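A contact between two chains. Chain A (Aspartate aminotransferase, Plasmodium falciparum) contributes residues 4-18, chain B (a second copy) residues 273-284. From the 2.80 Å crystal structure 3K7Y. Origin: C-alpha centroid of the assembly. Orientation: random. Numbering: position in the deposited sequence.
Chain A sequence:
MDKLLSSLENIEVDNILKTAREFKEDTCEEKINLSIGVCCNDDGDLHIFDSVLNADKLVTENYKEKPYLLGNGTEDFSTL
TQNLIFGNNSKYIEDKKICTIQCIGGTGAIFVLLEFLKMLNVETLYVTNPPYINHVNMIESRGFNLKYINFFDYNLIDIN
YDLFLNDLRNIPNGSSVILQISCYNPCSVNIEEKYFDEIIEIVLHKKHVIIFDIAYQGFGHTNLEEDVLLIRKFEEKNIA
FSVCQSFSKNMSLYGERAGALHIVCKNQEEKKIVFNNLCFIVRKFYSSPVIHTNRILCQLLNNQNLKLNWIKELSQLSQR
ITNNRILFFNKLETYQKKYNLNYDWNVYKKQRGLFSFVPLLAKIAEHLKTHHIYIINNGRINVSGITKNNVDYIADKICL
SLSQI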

# COMPACT_ATOMS: atom_id res chain seq x y z
N LEU A 4 -9.33 -11.45 22.77
CA LEU A 4 -8.84 -12.17 21.58
C LEU A 4 -7.36 -12.51 21.66
O LEU A 4 -6.94 -13.59 21.24
CB LEU A 4 -9.08 -11.34 20.32
CG LEU A 4 -10.38 -10.53 20.25
CD1 LEU A 4 -10.37 -9.68 19.00
CD2 LEU A 4 -11.59 -11.45 20.29
N LEU A 5 -6.60 -11.57 22.23
CA LEU A 5 -5.15 -11.66 22.38
C LEU A 5 -4.71 -12.78 23.34
O LEU A 5 -3.52 -12.91 23.67
CB LEU A 5 -4.61 -10.29 22.81
CG LEU A 5 -5.31 -9.08 22.18
CD1 LEU A 5 -4.72 -7.76 22.63
CD2 LEU A 5 -5.33 -9.14 20.66
N SER A 6 -5.66 -13.59 23.78
CA SER A 6 -5.37 -14.75 24.62
C SER A 6 -4.65 -15.85 23.83
O SER A 6 -3.63 -16.36 24.30
CB SER A 6 -6.63 -15.27 25.33
OG SER A 6 -7.77 -15.24 24.48
N SER A 7 -5.14 -16.18 22.64
CA SER A 7 -4.46 -17.21 21.82
C SER A 7 -3.22 -16.67 21.06
O SER A 7 -2.69 -17.35 20.18
CB SER A 7 -5.45 -17.89 20.87
OG SER A 7 -5.90 -17.01 19.85
N LEU A 8 -2.76 -15.48 21.43
CA LEU A 8 -1.72 -14.81 20.66
C LEU A 8 -0.28 -15.18 20.99
O LEU A 8 0.27 -14.74 22.01
CB LEU A 8 -1.93 -13.29 20.62
CG LEU A 8 -2.65 -12.80 19.35
CD1 LEU A 8 -2.72 -11.28 19.35
CD2 LEU A 8 -1.98 -13.29 18.05
N GLU A 9 0.30 -15.98 20.10
CA GLU A 9 1.70 -16.38 20.15
C GLU A 9 2.54 -15.41 19.36
O GLU A 9 2.02 -14.66 18.54
CB GLU A 9 1.87 -17.78 19.55
CG GLU A 9 1.87 -18.93 20.57
CD GLU A 9 3.17 -19.03 21.37
OE1 GLU A 9 4.24 -18.63 20.86
OE2 GLU A 9 3.12 -19.52 22.51
N ASN A 10 3.85 -15.44 19.60
CA ASN A 10 4.78 -14.70 18.77
C ASN A 10 5.35 -15.59 17.66
O ASN A 10 5.35 -16.82 17.78
CB ASN A 10 5.89 -14.09 19.63
CG ASN A 10 6.46 -12.83 19.02
OD1 ASN A 10 6.18 -12.51 17.87
ND2 ASN A 10 7.25 -12.11 19.80
N ILE A 11 5.83 -14.98 16.58
CA ILE A 11 6.25 -15.71 15.37
C ILE A 11 7.71 -15.61 15.00
O ILE A 11 8.32 -14.54 15.09
CB ILE A 11 5.44 -15.29 14.11
CG1 ILE A 11 5.05 -13.80 14.16
CG2 ILE A 11 4.27 -16.25 13.87
CD1 ILE A 11 3.89 -13.45 15.09
N GLU A 12 8.26 -16.72 14.55
CA GLU A 12 9.54 -16.73 13.87
C GLU A 12 9.42 -16.04 12.50
O GLU A 12 8.65 -16.48 11.63
CB GLU A 12 10.01 -18.17 13.66
CG GLU A 12 10.87 -18.76 14.77
CD GLU A 12 11.60 -20.02 14.32
OE1 GLU A 12 12.06 -20.79 15.18
OE2 GLU A 12 11.70 -20.24 13.09
N VAL A 13 10.18 -14.96 12.32
CA VAL A 13 10.24 -14.25 11.03
C VAL A 13 11.26 -14.84 10.04
O VAL A 13 11.99 -15.79 10.36
CB VAL A 13 10.47 -12.73 11.23
CG1 VAL A 13 9.14 -11.98 11.20
CG2 VAL A 13 11.24 -12.46 12.52
N ASP A 14 11.29 -14.27 8.83
CA ASP A 14 12.24 -14.68 7.79
C ASP A 14 13.70 -14.47 8.22
O ASP A 14 13.99 -13.55 9.00
CB ASP A 14 11.96 -13.93 6.48
CG ASP A 14 11.50 -12.48 6.70
OD1 ASP A 14 11.64 -11.95 7.83
OD2 ASP A 14 10.99 -11.88 5.73
N ASN A 15 14.59 -15.31 7.70
CA ASN A 15 16.04 -15.22 7.96
C ASN A 15 16.52 -13.76 7.95
O ASN A 15 17.35 -13.36 8.76
CB ASN A 15 16.81 -16.03 6.90
CG ASN A 15 16.57 -17.54 7.01
OD1 ASN A 15 15.64 -18.01 7.66
ND2 ASN A 15 17.44 -18.31 6.34
N ILE A 16 15.95 -12.99 7.02
CA ILE A 16 16.30 -11.59 6.73
C ILE A 16 16.08 -10.60 7.90
O ILE A 16 16.68 -9.53 7.92
CB ILE A 16 15.53 -11.12 5.43
CG1 ILE A 16 16.50 -10.80 4.26
CG2 ILE A 16 14.45 -10.05 5.72
CD1 ILE A 16 16.97 -9.35 4.14
N LEU A 17 15.25 -10.98 8.87
CA LEU A 17 14.96 -10.12 10.03
C LEU A 17 15.59 -10.54 11.37
O LEU A 17 15.99 -9.67 12.14
CB LEU A 17 13.45 -9.89 10.19
CG LEU A 17 12.96 -8.49 9.81
CD1 LEU A 17 12.93 -8.28 8.31
CD2 LEU A 17 11.60 -8.19 10.43
N LYS A 18 15.66 -11.84 11.65
CA LYS A 18 16.39 -12.31 12.84
C LYS A 18 17.77 -11.65 12.87
O LYS A 18 18.35 -11.42 13.93
CB LYS A 18 16.61 -13.83 12.84
CG LYS A 18 15.48 -14.69 12.29
CD LYS A 18 16.01 -16.08 11.93
CE LYS A 18 14.96 -16.91 11.23
NZ LYS A 18 15.61 -18.03 10.49
N ILE B 273 4.01 -8.21 21.16
CA ILE B 273 3.51 -9.33 20.35
C ILE B 273 2.68 -8.86 19.15
O ILE B 273 3.07 -9.07 18.01
CB ILE B 273 2.68 -10.35 21.20
CG1 ILE B 273 3.58 -11.25 22.04
CG2 ILE B 273 1.79 -11.21 20.30
CD1 ILE B 273 2.82 -12.31 22.88
N VAL B 274 1.54 -8.23 19.41
CA VAL B 274 0.66 -7.72 18.36
C VAL B 274 1.48 -7.06 17.25
O VAL B 274 1.22 -7.25 16.04
CB VAL B 274 -0.40 -6.75 18.92
CG1 VAL B 274 -1.38 -6.36 17.86
CG2 VAL B 274 -1.15 -7.38 20.06
N PHE B 275 2.50 -6.32 17.66
CA PHE B 275 3.38 -5.66 16.72
C PHE B 275 3.99 -6.65 15.74
O PHE B 275 3.89 -6.46 14.52
CB PHE B 275 4.47 -4.88 17.44
CG PHE B 275 5.25 -3.97 16.55
CD1 PHE B 275 4.66 -2.81 16.03
CD2 PHE B 275 6.58 -4.25 16.23
CE1 PHE B 275 5.39 -1.95 15.20
CE2 PHE B 275 7.31 -3.39 15.40
CZ PHE B 275 6.71 -2.24 14.89
N ASN B 276 4.61 -7.71 16.27
CA ASN B 276 5.21 -8.76 15.44
C ASN B 276 4.20 -9.44 14.53
O ASN B 276 4.47 -9.65 13.34
CB ASN B 276 5.99 -9.78 16.28
CG ASN B 276 7.41 -9.29 16.65
OD1 ASN B 276 8.06 -8.55 15.91
ND2 ASN B 276 7.90 -9.74 17.81
N ASN B 277 3.02 -9.77 15.07
CA ASN B 277 1.90 -10.25 14.26
C ASN B 277 1.56 -9.31 13.11
O ASN B 277 1.32 -9.75 11.98
CB ASN B 277 0.65 -10.43 15.12
CG ASN B 277 0.84 -11.45 16.24
OD1 ASN B 277 1.11 -11.08 17.40
ND2 ASN B 277 0.68 -12.72 15.90
N LEU B 278 1.53 -8.02 13.38
CA LEU B 278 1.17 -7.07 12.35
C LEU B 278 2.24 -6.99 11.28
O LEU B 278 1.94 -7.10 10.09
CB LEU B 278 0.81 -5.70 12.92
CG LEU B 278 -0.45 -5.69 13.81
CD1 LEU B 278 -0.86 -4.28 14.21
CD2 LEU B 278 -1.62 -6.44 13.16
N CYS B 279 3.50 -6.85 11.69
CA CYS B 279 4.62 -6.83 10.74
C CYS B 279 4.58 -8.06 9.87
O CYS B 279 4.66 -7.99 8.65
CB CYS B 279 5.96 -6.76 11.46
SG CYS B 279 6.18 -5.21 12.31
N PHE B 280 4.41 -9.19 10.54
CA PHE B 280 4.24 -10.44 9.88
C PHE B 280 3.16 -10.33 8.81
O PHE B 280 3.45 -10.44 7.61
CB PHE B 280 3.87 -11.51 10.89
CG PHE B 280 3.80 -12.87 10.31
CD1 PHE B 280 2.59 -13.38 9.86
CD2 PHE B 280 4.96 -13.63 10.19
CE1 PHE B 280 2.52 -14.66 9.31
CE2 PHE B 280 4.91 -14.90 9.64
CZ PHE B 280 3.69 -15.42 9.19
N ILE B 281 1.92 -10.10 9.23
CA ILE B 281 0.81 -9.90 8.29
C ILE B 281 1.16 -8.95 7.13
O ILE B 281 0.93 -9.29 5.97
CB ILE B 281 -0.47 -9.46 9.01
CG1 ILE B 281 -1.11 -10.68 9.67
CG2 ILE B 281 -1.44 -8.84 8.04
CD1 ILE B 281 -2.12 -10.35 10.76
N VAL B 282 1.72 -7.78 7.43
CA VAL B 282 2.06 -6.80 6.40
C VAL B 282 3.01 -7.35 5.32
O VAL B 282 2.95 -6.92 4.17
CB VAL B 282 2.67 -5.51 7.00
CG1 VAL B 282 3.10 -4.53 5.89
CG2 VAL B 282 1.70 -4.86 7.96
N ARG B 283 3.87 -8.30 5.71
CA ARG B 283 4.92 -8.86 4.84
C ARG B 283 4.45 -9.84 3.77
O ARG B 283 5.21 -10.16 2.85
CB ARG B 283 6.00 -9.53 5.66
CG ARG B 283 7.07 -8.59 6.18
CD ARG B 283 8.41 -9.30 6.24
NE ARG B 283 9.00 -9.51 4.90
CZ ARG B 283 10.23 -9.11 4.54
NH1 ARG B 283 11.03 -8.51 5.43
NH2 ARG B 283 10.68 -9.35 3.31
N LYS B 284 3.22 -10.35 3.90
CA LYS B 284 2.62 -11.13 2.81
C LYS B 284 1.79 -10.22 1.91
O LYS B 284 0.97 -10.71 1.13
CB LYS B 284 1.72 -12.25 3.32
CG LYS B 284 1.92 -12.58 4.78
CD LYS B 284 0.97 -13.67 5.26
CE LYS B 284 1.57 -14.37 6.49
NZ LYS B 284 0.79 -15.55 7.00

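One face of a helix in chain B receives an extended segment of chain A, and the two stretches together bury 663 Å² of surface. Contact begins at Ile273(B), whose CA-to-CB bond points toward chain A. Its branched side chain offers CG2 to CB of Leu8(A) at 4.3 Å, while its CD1 lies 3.6 Å from the backbone O of Leu8(A). An aliphatic residue suits this place because it packs against both side chain and main chain without needing a polar partner.

Val274(B) points sideways, yet its CG2 reaches CD1 of Leu8(A) at 4.3 Å and CD1 of Leu5(A) at 4.4 Å. The compact valine, itself buried, thus joins the two leucines in a small apolar cluster.

Asn276(B) supplies the one hydrogen bond between the stretches, a weak one from its ND2 to OD1 of Asn10(A), 3.3 Å long with an angle of 131° at the hydrogen. That acceptor is shared: OD1 of Asn10(A) also takes a 2.8 Å bond from N of Ile11(A), which ties the side chain to its own backbone. Asn277(B), buried one residue on, has a CA-to-CB bond that points sideways, but the end of its side chain comes nearer to chain A, filling space beside Leu8(A) and Ile11(A).

A turn further along the helix, Phe280(B) presents a ring face to CG2 of Ile11(A), and CG1 of Ile11(A) lies 4.0 Å from its CD2. A flat aromatic ring gives the branched isoleucine a broad apolar surface.

Arg283(B) closes the contact with charge. Its NE lies 3.2 Å from OD2 of Asp14(A) in a salt bridge, but the oxygen sits over the guanidinium face, so the attraction is electrostatic and no N-H points at it. Leu17(A) packs at the guanidinium edge, its CD1 3.5 Å from NH1 of Arg283(B), while NE and NH2 are hydrogen-bonded elsewhere in the structure.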